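Local coordinates for pathogenicity island protein (Staphylococcus aureus subsp. aureus, PDB 3HL6) that is of unknown function but is encoded as ORF9 of a mobile pathogenicity island, SaPI3, of Staphylococcus aureus, at residues 4-9 and 35-40; 23-28 and 49-54; 57-62 and 179-184; 99-104 and 164-169; 108-113 and 203-208. All blocks are in the same frame, centred on the assembly; numbering follows the deposited sequence.

Contact 1: 4-9 and 35-40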
# COMPACT_ATOMS: atom_id res chain seq x y z
N GLU B 4 -16.96 14.16 -7.92
CA GLU B 4 -16.97 13.74 -6.52
C GLU B 4 -15.65 14.14 -5.86
O GLU B 4 -14.56 13.87 -6.39
CB GLU B 4 -17.21 12.22 -6.38
CG GLU B 4 -18.52 11.72 -7.09
CD GLU B 4 -18.72 10.20 -6.92
OE1 GLU B 4 -17.73 9.48 -6.60
OE2 GLU B 4 -19.88 9.74 -7.10
N THR B 5 -15.75 14.83 -4.73
CA THR B 5 -14.66 14.90 -3.78
C THR B 5 -14.86 13.75 -2.82
O THR B 5 -15.92 13.62 -2.23
CB THR B 5 -14.67 16.21 -3.01
OG1 THR B 5 -14.49 17.30 -3.92
CG2 THR B 5 -13.54 16.23 -1.99
N ILE B 6 -13.86 12.89 -2.66
CA ILE B 6 -14.02 11.82 -1.72
C ILE B 6 -13.16 12.06 -0.49
O ILE B 6 -12.20 12.82 -0.55
CB ILE B 6 -13.79 10.43 -2.37
CG1 ILE B 6 -12.40 9.91 -2.07
CG2 ILE B 6 -14.11 10.44 -3.85
CD1 ILE B 6 -12.46 8.86 -1.01
N VAL B 7 -13.55 11.45 0.62
CA VAL B 7 -12.93 11.69 1.92
C VAL B 7 -11.85 10.64 2.22
O VAL B 7 -12.03 9.45 1.94
CB VAL B 7 -14.00 11.66 3.07
CG1 VAL B 7 -13.35 11.35 4.41
CG2 VAL B 7 -14.73 12.98 3.15
N ASN B 8 -10.74 11.09 2.81
CA ASN B 8 -9.59 10.24 3.11
C ASN B 8 -9.87 9.12 4.08
O ASN B 8 -10.37 9.34 5.18
CB ASN B 8 -8.48 11.11 3.67
CG ASN B 8 -7.42 11.43 2.65
OD1 ASN B 8 -6.61 10.56 2.30
ND2 ASN B 8 -7.42 12.66 2.13
N GLU B 9 -9.53 7.89 3.70
CA GLU B 9 -9.73 6.74 4.57
C GLU B 9 -8.43 6.14 5.15
O GLU B 9 -8.49 5.15 5.88
CB GLU B 9 -10.57 5.65 3.88
CG GLU B 9 -11.71 6.20 3.06
CD GLU B 9 -12.20 5.22 2.00
OE1 GLU B 9 -11.49 4.22 1.67
OE2 GLU B 9 -13.32 5.47 1.48
N PHE B 35 -12.30 12.53 -9.82
CA PHE B 35 -12.51 12.93 -8.45
C PHE B 35 -11.43 13.83 -7.88
O PHE B 35 -10.44 14.11 -8.53
CB PHE B 35 -12.77 11.71 -7.55
CG PHE B 35 -11.65 10.74 -7.51
CD1 PHE B 35 -11.53 9.75 -8.48
CD2 PHE B 35 -10.71 10.80 -6.51
CE1 PHE B 35 -10.50 8.84 -8.43
CE2 PHE B 35 -9.67 9.88 -6.47
CZ PHE B 35 -9.58 8.90 -7.43
N LYS B 36 -11.68 14.31 -6.67
CA LYS B 36 -10.70 15.01 -5.87
C LYS B 36 -10.68 14.35 -4.51
O LYS B 36 -11.66 13.70 -4.11
CB LYS B 36 -11.04 16.49 -5.75
CG LYS B 36 -11.55 17.08 -7.06
CD LYS B 36 -11.10 18.54 -7.26
CE LYS B 36 -11.74 19.49 -6.22
NZ LYS B 36 -11.83 20.90 -6.71
N LEU B 37 -9.56 14.50 -3.80
CA LEU B 37 -9.49 14.21 -2.37
C LEU B 37 -9.77 15.44 -1.53
O LEU B 37 -9.31 16.55 -1.83
CB LEU B 37 -8.13 13.64 -2.00
CG LEU B 37 -7.99 12.15 -2.24
CD1 LEU B 37 -9.13 11.44 -1.60
CD2 LEU B 37 -8.10 11.92 -3.71
N TYR B 38 -10.49 15.25 -0.44
CA TYR B 38 -10.73 16.37 0.43
C TYR B 38 -9.47 16.86 1.16
O TYR B 38 -8.80 16.10 1.84
CB TYR B 38 -11.89 16.10 1.38
CG TYR B 38 -12.40 17.40 1.91
CD1 TYR B 38 -13.11 18.28 1.09
CD2 TYR B 38 -12.11 17.79 3.21
CE1 TYR B 38 -13.55 19.51 1.57
CE2 TYR B 38 -12.54 19.01 3.70
CZ TYR B 38 -13.26 19.86 2.88
OH TYR B 38 -13.68 21.07 3.38
N ASN B 39 -9.17 18.15 0.99
CA ASN B 39 -8.03 18.81 1.62
C ASN B 39 -6.69 18.16 1.21
O ASN B 39 -5.81 17.90 2.03
CB ASN B 39 -8.21 18.87 3.15
CG ASN B 39 -8.51 20.30 3.67
OD1 ASN B 39 -8.57 21.27 2.91
ND2 ASN B 39 -8.68 20.42 4.98
N ASP B 40 -6.58 17.89 -0.08
CA ASP B 40 -5.37 17.44 -0.72
C ASP B 40 -4.42 18.61 -0.77
O ASP B 40 -4.69 19.57 -1.49
CB ASP B 40 -5.73 17.06 -2.16
CG ASP B 40 -4.57 16.43 -2.92
OD1 ASP B 40 -3.42 16.45 -2.43
OD2 ASP B 40 -4.85 15.91 -4.03
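I6 ends a short parallel strand pairing, its N and O bonding K36 and Y38, the residues that flank L37. Its N-H donates to K36 O at 2.8 Å, nearly in line with the carbonyl, while I6 O receives Y38 N at 3.0 Å. One step earlier K36 N donates to E4 O, at 2.9 Å and in the plane of that carbonyl. T5 lies directly opposite K36.

Side chains alternate between the two faces. On one, I6 and L37 run side by side, and I6 CG1 meets L37 CD1 at 3.6 Å; I6 CG2 leans toward F35 CB at 4.1 Å. On the other face, T5 CG2, anti to the backbone N (OG1 chi1 -62°), reaches the rim of the Y38 ring close to its plane, 3.7 Å from Y38 CD1.

Beyond this shell, helix 13-30 packs on the face of I6, F35 and L37 through T16, L17 and Y20, and T16 also bonds N8 OD1. Strand 33-37 continues into the sheet, where F35 pairs with Y46. Strand 4-6, helix 13-30 and strand 33-37 together form a beta-alpha-beta crossover, with 4-6 as the edge strand of the mixed sheet within this chain.

Contact 2: 23-28 and 49-54; sequences GLLERS and MNSKLF
S28 and N50 meet through a peptide carbonyl approached from above: N50 N donates to S28 O at 3.0 Å, but stands 63° out of the carbonyl plane, over one face of the group. The L25 carbonyl is met differently. S28 OG gives its proton to L25 O at 2.8 Å from only 18° outside that plane, which ties the hydroxyl back onto its own helix. With its proton committed there, the same oxygen accepts S51 N at 2.7 Å in a somewhat bent bond. One buried hydroxyl therefore links helix and turn, and a chi1 of 95°, far from the usual staggered values, puts OG where it can serve both partners.

The receiving side is a type I' beta turn from M49 to K52, which is held across its base by M49 N to K52 O at 2.9 Å and by the reverse bond from K52 N to M49 O. Its two tip amides, those of N50 and S51, are the ones that reach S28.

The turn closes the hairpin of strands 44-49 and 52-57 and is docked against the C-terminal part of helix 13-30, with S28 also touching M48. Two turns earlier in the helix, Y21 OH bonds S51 O, while strand 68-71 pairs with the far side of strand 52-57 through L53. On the helix, E26 packs against L25 of the second subunit.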
# COMPACT_ATOMS: atom_id res chain seq x y z
N GLY B 23 -10.84 -0.35 -6.66
CA GLY B 23 -12.29 -0.18 -6.64
C GLY B 23 -12.91 0.14 -7.99
O GLY B 23 -13.89 -0.48 -8.38
N LEU B 24 -12.35 1.11 -8.71
CA LEU B 24 -13.00 1.68 -9.88
C LEU B 24 -12.49 1.13 -11.20
O LEU B 24 -12.89 1.59 -12.27
CB LEU B 24 -12.86 3.20 -9.85
CG LEU B 24 -13.71 3.81 -8.75
CD1 LEU B 24 -13.30 5.25 -8.47
CD2 LEU B 24 -15.19 3.70 -9.11
N LEU B 25 -11.60 0.14 -11.11
CA LEU B 25 -10.83 -0.34 -12.26
C LEU B 25 -11.71 -0.87 -13.40
O LEU B 25 -11.66 -0.37 -14.53
CB LEU B 25 -9.85 -1.42 -11.79
CG LEU B 25 -8.96 -2.05 -12.87
CD1 LEU B 25 -8.66 -0.99 -13.86
CD2 LEU B 25 -7.67 -2.55 -12.28
N GLU B 26 -12.50 -1.89 -13.09
CA GLU B 26 -13.56 -2.37 -13.99
C GLU B 26 -14.48 -1.23 -14.51
O GLU B 26 -14.43 -0.87 -15.70
CB GLU B 26 -14.36 -3.47 -13.29
CG GLU B 26 -13.54 -4.77 -13.07
CD GLU B 26 -12.73 -4.82 -11.74
OE1 GLU B 26 -12.51 -3.72 -11.09
OE2 GLU B 26 -12.30 -5.96 -11.35
N ARG B 27 -15.30 -0.64 -13.62
CA ARG B 27 -16.10 0.53 -14.02
C ARG B 27 -15.39 1.51 -14.98
O ARG B 27 -16.05 2.17 -15.79
CB ARG B 27 -16.59 1.28 -12.77
CG ARG B 27 -17.35 2.56 -13.05
CD ARG B 27 -18.75 2.27 -13.61
NE ARG B 27 -19.56 1.55 -12.63
CZ ARG B 27 -20.49 2.12 -11.86
NH1 ARG B 27 -20.75 3.42 -11.98
NH2 ARG B 27 -21.16 1.39 -10.98
N SER B 28 -14.06 1.60 -14.90
CA SER B 28 -13.31 2.65 -15.61
C SER B 28 -13.06 2.33 -17.09
O SER B 28 -12.85 3.24 -17.92
CB SER B 28 -11.98 2.93 -14.92
OG SER B 28 -10.93 2.19 -15.52
N MET B 49 -9.34 6.35 -16.20
CA MET B 49 -9.85 6.10 -17.52
C MET B 49 -9.18 4.87 -18.09
O MET B 49 -7.96 4.78 -18.14
CB MET B 49 -9.60 7.33 -18.38
CG MET B 49 -10.14 7.23 -19.78
SD MET B 49 -10.05 8.85 -20.57
CE MET B 49 -10.60 9.92 -19.24
N ASN B 50 -9.97 3.89 -18.51
CA ASN B 50 -9.44 2.78 -19.25
C ASN B 50 -8.47 2.03 -18.39
O ASN B 50 -7.35 1.75 -18.82
CB ASN B 50 -8.75 3.27 -20.51
CG ASN B 50 -9.67 3.29 -21.71
OD1 ASN B 50 -10.11 2.24 -22.18
ND2 ASN B 50 -9.98 4.47 -22.21
N SER B 51 -8.88 1.75 -17.16
CA SER B 51 -8.04 1.06 -16.18
C SER B 51 -6.74 1.78 -15.71
O SER B 51 -5.89 1.16 -15.07
CB SER B 51 -7.72 -0.37 -16.67
OG SER B 51 -6.93 -0.35 -17.85
N LYS B 52 -6.58 3.06 -16.03
CA LYS B 52 -5.41 3.82 -15.55
C LYS B 52 -5.81 5.00 -14.67
O LYS B 52 -6.93 5.53 -14.80
CB LYS B 52 -4.54 4.29 -16.72
CG LYS B 52 -3.86 3.15 -17.48
CD LYS B 52 -3.16 3.71 -18.70
CE LYS B 52 -1.99 2.85 -19.13
NZ LYS B 52 -2.50 1.64 -19.81
N LEU B 53 -4.92 5.38 -13.75
CA LEU B 53 -5.18 6.53 -12.88
C LEU B 53 -4.25 7.64 -13.34
O LEU B 53 -3.09 7.39 -13.59
CB LEU B 53 -4.94 6.18 -11.41
CG LEU B 53 -5.09 7.26 -10.32
CD1 LEU B 53 -6.47 7.90 -10.30
CD2 LEU B 53 -4.79 6.70 -8.95
N PHE B 54 -4.79 8.85 -13.51
CA PHE B 54 -4.00 10.02 -13.92
C PHE B 54 -4.26 11.13 -12.93
O PHE B 54 -5.25 11.11 -12.21
CB PHE B 54 -4.40 10.51 -15.32
CG PHE B 54 -4.18 9.51 -16.40
CD1 PHE B 54 -2.95 9.39 -17.02
CD2 PHE B 54 -5.19 8.66 -16.78
CE1 PHE B 54 -2.75 8.46 -17.98
CE2 PHE B 54 -5.01 7.74 -17.74
CZ PHE B 54 -3.80 7.63 -18.35

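Contact 3: 57-62 and 179-184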
# COMPACT_ATOMS: atom_id res chain seq x y z
N VAL B 57 -2.03 18.54 -10.78
CA VAL B 57 -2.39 19.59 -9.84
C VAL B 57 -3.21 20.57 -10.62
O VAL B 57 -3.05 20.74 -11.83
CB VAL B 57 -1.19 20.30 -9.17
CG1 VAL B 57 -0.31 19.30 -8.46
CG2 VAL B 57 -0.41 21.10 -10.20
N TYR B 58 -4.13 21.22 -9.93
CA TYR B 58 -5.08 22.05 -10.60
C TYR B 58 -4.44 23.42 -10.83
O TYR B 58 -3.90 24.02 -9.92
CB TYR B 58 -6.35 22.07 -9.77
CG TYR B 58 -7.15 23.32 -9.90
CD1 TYR B 58 -8.16 23.42 -10.85
CD2 TYR B 58 -6.93 24.39 -9.04
CE1 TYR B 58 -8.91 24.57 -10.97
CE2 TYR B 58 -7.67 25.53 -9.15
CZ TYR B 58 -8.66 25.61 -10.11
OH TYR B 58 -9.39 26.76 -10.20
N ILE B 59 -4.43 23.88 -12.08
CA ILE B 59 -3.96 25.22 -12.41
C ILE B 59 -5.10 26.09 -12.96
O ILE B 59 -5.77 25.73 -13.95
CB ILE B 59 -2.82 25.22 -13.46
CG1 ILE B 59 -1.92 23.97 -13.34
CG2 ILE B 59 -2.05 26.56 -13.43
CD1 ILE B 59 -0.83 24.07 -12.33
N LYS B 60 -5.32 27.24 -12.31
CA LYS B 60 -6.51 28.07 -12.56
C LYS B 60 -6.43 28.79 -13.91
O LYS B 60 -7.34 28.66 -14.75
CB LYS B 60 -6.69 29.09 -11.43
CG LYS B 60 -5.40 29.85 -11.10
CD LYS B 60 -4.33 28.87 -10.50
CE LYS B 60 -2.92 29.49 -10.69
NZ LYS B 60 -2.73 29.93 -12.12
N ASP B 61 -5.33 29.53 -14.11
CA ASP B 61 -5.09 30.27 -15.36
C ASP B 61 -5.09 29.34 -16.56
O ASP B 61 -5.52 29.73 -17.66
CB ASP B 61 -3.74 31.00 -15.29
CG ASP B 61 -3.70 32.06 -14.18
OD1 ASP B 61 -4.79 32.49 -13.71
OD2 ASP B 61 -2.58 32.45 -13.77
N CYS B 62 -4.61 28.12 -16.34
CA CYS B 62 -4.03 27.31 -17.40
C CYS B 62 -4.97 26.18 -17.81
O CYS B 62 -5.44 25.43 -16.96
CB CYS B 62 -2.70 26.73 -16.91
SG CYS B 62 -1.93 25.55 -18.05
N LEU B 179 4.59 24.49 -11.03
CA LEU B 179 5.31 25.17 -12.13
C LEU B 179 5.79 24.21 -13.22
O LEU B 179 5.84 24.53 -14.42
CB LEU B 179 6.53 25.93 -11.61
CG LEU B 179 6.43 26.92 -10.45
CD1 LEU B 179 7.77 27.01 -9.69
CD2 LEU B 179 6.01 28.29 -10.97
N VAL B 180 6.18 23.03 -12.79
CA VAL B 180 6.60 22.02 -13.72
C VAL B 180 5.38 21.50 -14.47
O VAL B 180 5.43 21.32 -15.68
CB VAL B 180 7.34 20.90 -12.97
CG1 VAL B 180 7.55 19.78 -13.84
CG2 VAL B 180 8.74 21.45 -12.48
N THR B 181 4.27 21.29 -13.77
CA THR B 181 3.12 20.74 -14.47
C THR B 181 2.48 21.79 -15.39
O THR B 181 1.91 21.45 -16.42
CB THR B 181 2.07 20.06 -13.54
OG1 THR B 181 1.56 21.00 -12.62
CG2 THR B 181 2.71 19.02 -12.71
N GLU B 182 2.62 23.06 -15.04
CA GLU B 182 2.16 24.12 -15.92
C GLU B 182 2.98 24.22 -17.20
O GLU B 182 2.45 24.20 -18.31
CB GLU B 182 2.16 25.47 -15.20
CG GLU B 182 1.57 26.57 -16.06
CD GLU B 182 1.55 27.93 -15.36
OE1 GLU B 182 2.02 28.04 -14.20
OE2 GLU B 182 1.07 28.90 -16.01
N PHE B 183 4.29 24.34 -17.02
CA PHE B 183 5.22 24.48 -18.12
C PHE B 183 4.97 23.49 -19.24
O PHE B 183 5.17 23.80 -20.41
CB PHE B 183 6.63 24.30 -17.59
CG PHE B 183 7.69 24.36 -18.64
CD1 PHE B 183 8.40 23.21 -19.00
CD2 PHE B 183 8.04 25.57 -19.23
CE1 PHE B 183 9.41 23.26 -19.94
CE2 PHE B 183 9.06 25.62 -20.19
CZ PHE B 183 9.74 24.46 -20.54
N VAL B 184 4.52 22.30 -18.89
CA VAL B 184 4.37 21.26 -19.88
C VAL B 184 3.02 21.25 -20.62
O VAL B 184 2.94 20.72 -21.73
CB VAL B 184 4.69 19.89 -19.29
CG1 VAL B 184 4.21 18.80 -20.20
CG2 VAL B 184 6.19 19.77 -19.06
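V57 and T181 cross at about a right angle, and the touch between them is a methyl against a hydroxyl oxygen: V57 CG2 comes within 3.1 Å of T181 OG1, a close approach for carbon and oxygen. The threonine is turned so that OG1 lies between its backbone N and carbonyl carbon (chi1 61°). From there its hydrogen bond is shared between L177 O and K178 O of its own helix, which satisfies a buried polar atom. I59 passes the same side chain obliquely, with CD1 3.9 Å from T181 OG1, so the hydroxyl has two aliphatic groups near it.

Further along the loop the partner becomes E182. Its chain is extended, with CG anti to the backbone N (chi1 -175°), and runs past the loop. I59 CG2 lies 4.3 Å from E182 CD, and C62 SG comes to 4.2 Å from E182 CG. It is the aliphatic part of the glutamate and its carboxyl carbon that are met here; no hydrogen bond crosses between the segments. The carboxylate lies near a local ion pair, K60 NZ to D61 OD2 at 3.0 Å, without joining it: K60 NZ stays 5.5 Å from E182 OE1. At such separations the lysine would probably steady the carboxylate and the aspartate oppose it, both modestly.

Y160 of helix 152-163 accepts the V57 N-H through OH, and its side chain also packs on T181. The irregular chain leaving strand 52-57 lies against one side of helix 171-184, a junction of beta-sheet and helical half in which the two segments meet through side chains.

Contact 4: 99-104 and 164-169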
# COMPACT_ATOMS: atom_id res chain seq x y z
N SER B 99 13.93 10.94 3.46
CA SER B 99 12.51 11.05 3.67
C SER B 99 11.80 11.33 2.34
O SER B 99 12.44 11.75 1.36
CB SER B 99 12.20 12.17 4.66
OG SER B 99 12.32 13.43 4.05
N ILE B 100 10.49 11.14 2.33
CA ILE B 100 9.78 11.23 1.08
C ILE B 100 9.82 12.67 0.55
O ILE B 100 9.88 12.87 -0.67
CB ILE B 100 8.33 10.68 1.17
CG1 ILE B 100 7.66 10.71 -0.23
CG2 ILE B 100 7.51 11.43 2.25
CD1 ILE B 100 6.59 9.63 -0.46
N SER B 101 9.84 13.65 1.44
CA SER B 101 9.94 15.04 1.00
C SER B 101 11.28 15.36 0.34
O SER B 101 11.32 15.94 -0.76
CB SER B 101 9.62 16.01 2.14
OG SER B 101 8.34 15.71 2.66
N ASP B 102 12.37 14.98 0.99
CA ASP B 102 13.67 15.17 0.35
C ASP B 102 13.83 14.33 -0.91
O ASP B 102 14.48 14.76 -1.88
CB ASP B 102 14.80 14.79 1.30
CG ASP B 102 14.90 15.72 2.47
OD1 ASP B 102 14.41 16.86 2.33
OD2 ASP B 102 15.45 15.31 3.51
N MET B 103 13.22 13.15 -0.92
CA MET B 103 13.20 12.38 -2.13
C MET B 103 12.57 13.17 -3.26
O MET B 103 13.09 13.17 -4.39
CB MET B 103 12.48 11.07 -1.95
CG MET B 103 12.59 10.21 -3.20
SD MET B 103 14.26 9.62 -3.51
CE MET B 103 14.06 8.74 -5.06
N MET B 104 11.47 13.86 -2.96
CA MET B 104 10.77 14.60 -4.00
C MET B 104 11.55 15.86 -4.36
O MET B 104 11.70 16.19 -5.53
CB MET B 104 9.33 14.89 -3.58
CG MET B 104 8.54 15.68 -4.57
SD MET B 104 6.85 16.13 -4.10
CE MET B 104 6.38 16.90 -5.63
N THR B 164 1.86 11.96 -3.47
CA THR B 164 0.74 11.32 -2.82
C THR B 164 1.12 10.65 -1.51
O THR B 164 0.23 10.20 -0.77
CB THR B 164 0.06 10.26 -3.72
OG1 THR B 164 0.97 9.17 -3.96
CG2 THR B 164 -0.42 10.87 -5.03
N GLY B 165 2.41 10.57 -1.19
CA GLY B 165 2.79 10.05 0.13
C GLY B 165 3.17 11.09 1.19
O GLY B 165 3.54 10.72 2.30
N ILE B 166 3.07 12.37 0.87
CA ILE B 166 3.63 13.43 1.71
C ILE B 166 2.51 14.21 2.38
O ILE B 166 1.71 14.88 1.70
CB ILE B 166 4.44 14.44 0.87
CG1 ILE B 166 5.65 13.79 0.22
CG2 ILE B 166 4.86 15.67 1.73
CD1 ILE B 166 6.43 14.76 -0.57
N ASN B 167 2.45 14.15 3.71
CA ASN B 167 1.46 14.94 4.44
C ASN B 167 2.06 16.28 4.86
O ASN B 167 3.20 16.34 5.33
CB ASN B 167 0.89 14.18 5.65
CG ASN B 167 0.07 12.94 5.24
OD1 ASN B 167 -0.42 12.84 4.11
ND2 ASN B 167 -0.05 12.01 6.15
N GLU B 168 1.29 17.34 4.65
CA GLU B 168 1.72 18.71 4.95
C GLU B 168 3.02 19.12 4.27
O GLU B 168 3.99 19.47 4.93
CB GLU B 168 1.84 18.92 6.46
CG GLU B 168 0.51 18.83 7.20
CD GLU B 168 0.69 18.96 8.69
OE1 GLU B 168 1.86 18.85 9.16
OE2 GLU B 168 -0.32 19.17 9.41
N PRO B 169 3.04 19.11 2.93
CA PRO B 169 4.28 19.51 2.27
C PRO B 169 4.54 21.00 2.40
O PRO B 169 3.64 21.84 2.21
CB PRO B 169 4.03 19.14 0.81
CG PRO B 169 2.54 19.23 0.66
CD PRO B 169 1.98 18.75 1.97
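I166 pushes its side chain against the first turns of helix 100-109, where I100 meets it. The two isoleucines cross obliquely, I100 CG2 standing 3.6 Å from I166 CG1 and I100 CG1 nearly as near. I166 keeps CD1 anti to CA (chi2 180°), which carries that methyl on to M104, whose extended chain brings SD to 3.8 Å from it. I100 CG1 is anti to the backbone N (chi1 -176°), and the CD1 beyond it settles 3.9 Å from G165 CA, where the glycine has no side chain of its own. This half of the contact is buried and largely apolar. L162 from helix 152-163 covers I100 and M104, while L173 and L177 from helix 171-184 reach M104.

Toward the solvent side the contact turns more polar. S101, partly exposed, offers its hydroxyl oxygen, OG being 3.6 Å from I166 CG2, and no hydrogen bond joins the segments. Just before the helix, exposed S99 occupies the N-cap position, but its capping bond from D102 N to S99 OG is weak, at 3.4 Å. On the loop side, H86 ND1 of helix 77-88 bonds G165 O, fixing the peptide next to I166.

The contact thus joins the loop between helices 152-163 and 171-184 to a third helix: an interhelical loop whose isoleucine packs on the N-terminal turn of helix 100-109 in the helical part of the fold.

Contact 5: 108-113 and 203-208; sequences LFEDEY and DLKASY
F109 and K205 approach to 5.8 Å between their CA atoms, where the C-terminal end of helix 100-109 comes against the last turns of helix 191-208. The phenyl ring lies flat on the backbone of that helix: K205 N sits 3.8 Å above the ring plane, over its centre, and L204 C stands over the same face toward the rim. L108 CG lies on the opposite face, toward the rim. At the tip of the ring, F109 CZ touches L204 CB at 3.7 Å, and F109 CE2 nears Y208 CB at 4.2 Å, the two side chains crossing at about a right angle.

The two helices meet here within the helical part of the fold. K205 slides past F109 in the opposite direction, CG anti to the backbone N (chi1 -176°) and the rest extended, until NZ donates to F109 O at 3.2 Å, tilted 33° from the carbonyl plane. A lysine charge so close to the final carbonyls of helix 100-109 probably interacts favourably with its dipole. On the outer side E110 CG crosses the lysine 4.2 Å from K205 CE, while E110 OE1 bonds S106 OG. Y208 OH bonds D102 OD1, a second tie between the two helices.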
# COMPACT_ATOMS: atom_id res chain seq x y z
N LEU B 108 13.04 16.97 -7.99
CA LEU B 108 12.55 18.22 -8.53
C LEU B 108 13.69 19.23 -8.72
O LEU B 108 13.75 19.93 -9.74
CB LEU B 108 11.49 18.76 -7.58
CG LEU B 108 10.56 19.93 -7.85
CD1 LEU B 108 10.10 19.99 -9.28
CD2 LEU B 108 9.37 19.79 -6.92
N PHE B 109 14.62 19.27 -7.77
CA PHE B 109 15.60 20.35 -7.75
C PHE B 109 17.04 19.94 -7.98
O PHE B 109 17.88 20.77 -8.29
CB PHE B 109 15.56 21.03 -6.38
CG PHE B 109 14.27 21.70 -6.07
CD1 PHE B 109 13.64 22.47 -7.02
CD2 PHE B 109 13.68 21.54 -4.83
CE1 PHE B 109 12.44 23.12 -6.72
CE2 PHE B 109 12.49 22.16 -4.52
CZ PHE B 109 11.86 22.95 -5.47
N GLU B 110 17.35 18.66 -7.80
CA GLU B 110 18.71 18.18 -8.02
C GLU B 110 18.84 17.17 -9.15
O GLU B 110 19.69 16.30 -9.11
CB GLU B 110 19.23 17.54 -6.74
CG GLU B 110 19.41 18.51 -5.60
CD GLU B 110 19.86 17.82 -4.35
OE1 GLU B 110 19.64 16.57 -4.26
OE2 GLU B 110 20.42 18.51 -3.46
N ASP B 111 17.98 17.25 -10.16
CA ASP B 111 18.12 16.37 -11.31
C ASP B 111 18.47 17.22 -12.51
O ASP B 111 17.61 17.89 -13.08
CB ASP B 111 16.83 15.60 -11.57
CG ASP B 111 17.05 14.35 -12.42
OD1 ASP B 111 17.74 14.42 -13.46
OD2 ASP B 111 16.52 13.30 -12.06
N GLU B 112 19.73 17.18 -12.90
CA GLU B 112 20.15 17.88 -14.09
C GLU B 112 19.64 17.19 -15.37
O GLU B 112 19.43 17.85 -16.37
CB GLU B 112 21.66 17.98 -14.12
CG GLU B 112 22.28 16.67 -14.46
CD GLU B 112 23.71 16.60 -14.04
OE1 GLU B 112 24.55 16.90 -14.92
OE2 GLU B 112 23.98 16.26 -12.86
N TYR B 113 19.42 15.88 -15.34
CA TYR B 113 18.82 15.21 -16.49
C TYR B 113 17.40 15.73 -16.72
O TYR B 113 16.98 16.04 -17.83
CB TYR B 113 18.82 13.69 -16.30
CG TYR B 113 20.18 13.13 -15.94
CD1 TYR B 113 21.11 12.82 -16.94
CD2 TYR B 113 20.55 12.90 -14.61
CE1 TYR B 113 22.34 12.30 -16.65
CE2 TYR B 113 21.81 12.38 -14.31
CZ TYR B 113 22.69 12.08 -15.35
OH TYR B 113 23.93 11.56 -15.10
N ASP B 203 14.98 29.50 -7.10
CA ASP B 203 14.51 30.26 -5.94
C ASP B 203 13.99 29.32 -4.88
O ASP B 203 14.12 29.59 -3.68
CB ASP B 203 13.33 31.12 -6.33
CG ASP B 203 13.76 32.46 -6.86
OD1 ASP B 203 14.99 32.68 -7.02
OD2 ASP B 203 12.84 33.28 -7.12
N LEU B 204 13.37 28.24 -5.34
CA LEU B 204 12.71 27.31 -4.44
C LEU B 204 13.71 26.30 -3.92
O LEU B 204 13.76 25.99 -2.72
CB LEU B 204 11.58 26.59 -5.16
CG LEU B 204 10.39 27.40 -5.66
CD1 LEU B 204 9.58 26.47 -6.52
CD2 LEU B 204 9.54 27.90 -4.50
N LYS B 205 14.54 25.79 -4.82
CA LYS B 205 15.70 25.04 -4.37
C LYS B 205 16.44 25.83 -3.27
O LYS B 205 17.03 25.22 -2.38
CB LYS B 205 16.63 24.72 -5.53
CG LYS B 205 17.82 23.86 -5.13
CD LYS B 205 18.74 23.68 -6.31
CE LYS B 205 19.83 22.67 -5.97
NZ LYS B 205 20.50 22.26 -7.26
N ALA B 206 16.36 27.17 -3.32
CA ALA B 206 17.13 28.02 -2.38
C ALA B 206 16.49 28.08 -0.99
O ALA B 206 17.19 27.92 0.03
CB ALA B 206 17.36 29.43 -2.94
N SER B 207 15.17 28.25 -0.93
CA SER B 207 14.53 28.13 0.36
C SER B 207 14.43 26.71 0.86
O SER B 207 14.54 26.48 2.07
CB SER B 207 13.18 28.81 0.41
OG SER B 207 12.47 28.54 -0.75
N TYR B 208 14.18 25.74 -0.03
CA TYR B 208 14.01 24.35 0.45
C TYR B 208 15.25 23.88 1.20
O TYR B 208 15.16 23.34 2.29
CB TYR B 208 13.66 23.36 -0.67
CG TYR B 208 13.29 22.00 -0.10
CD1 TYR B 208 11.97 21.69 0.24
CD2 TYR B 208 14.27 21.05 0.15
CE1 TYR B 208 11.66 20.47 0.79
CE2 TYR B 208 13.96 19.84 0.69
CZ TYR B 208 12.67 19.54 1.01
OH TYR B 208 12.40 18.33 1.57

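Contacts 3 and 4 are buried, 1 and 2 only partly so, and 5 lies at the surface. Contacts 1 and 2 both involve the sheet: contact 2 uses the helix that connects the two strands paired in contact 1. Backbone hydrogen bonds carry contact 1, while contact 2 has one of these and one to a serine hydroxyl. Contacts 3 and 4 instead set irregular loops against helices mainly by side chains, without a hydrogen bond across. Contact 5 mixes ring packing with a lysine bond. It meets contact 3 through L179 with L204 and V180 with L108, and shares helix 100-109 with contact 4. Contacts 2 and 5 are about 34 Å apart, centre to centre.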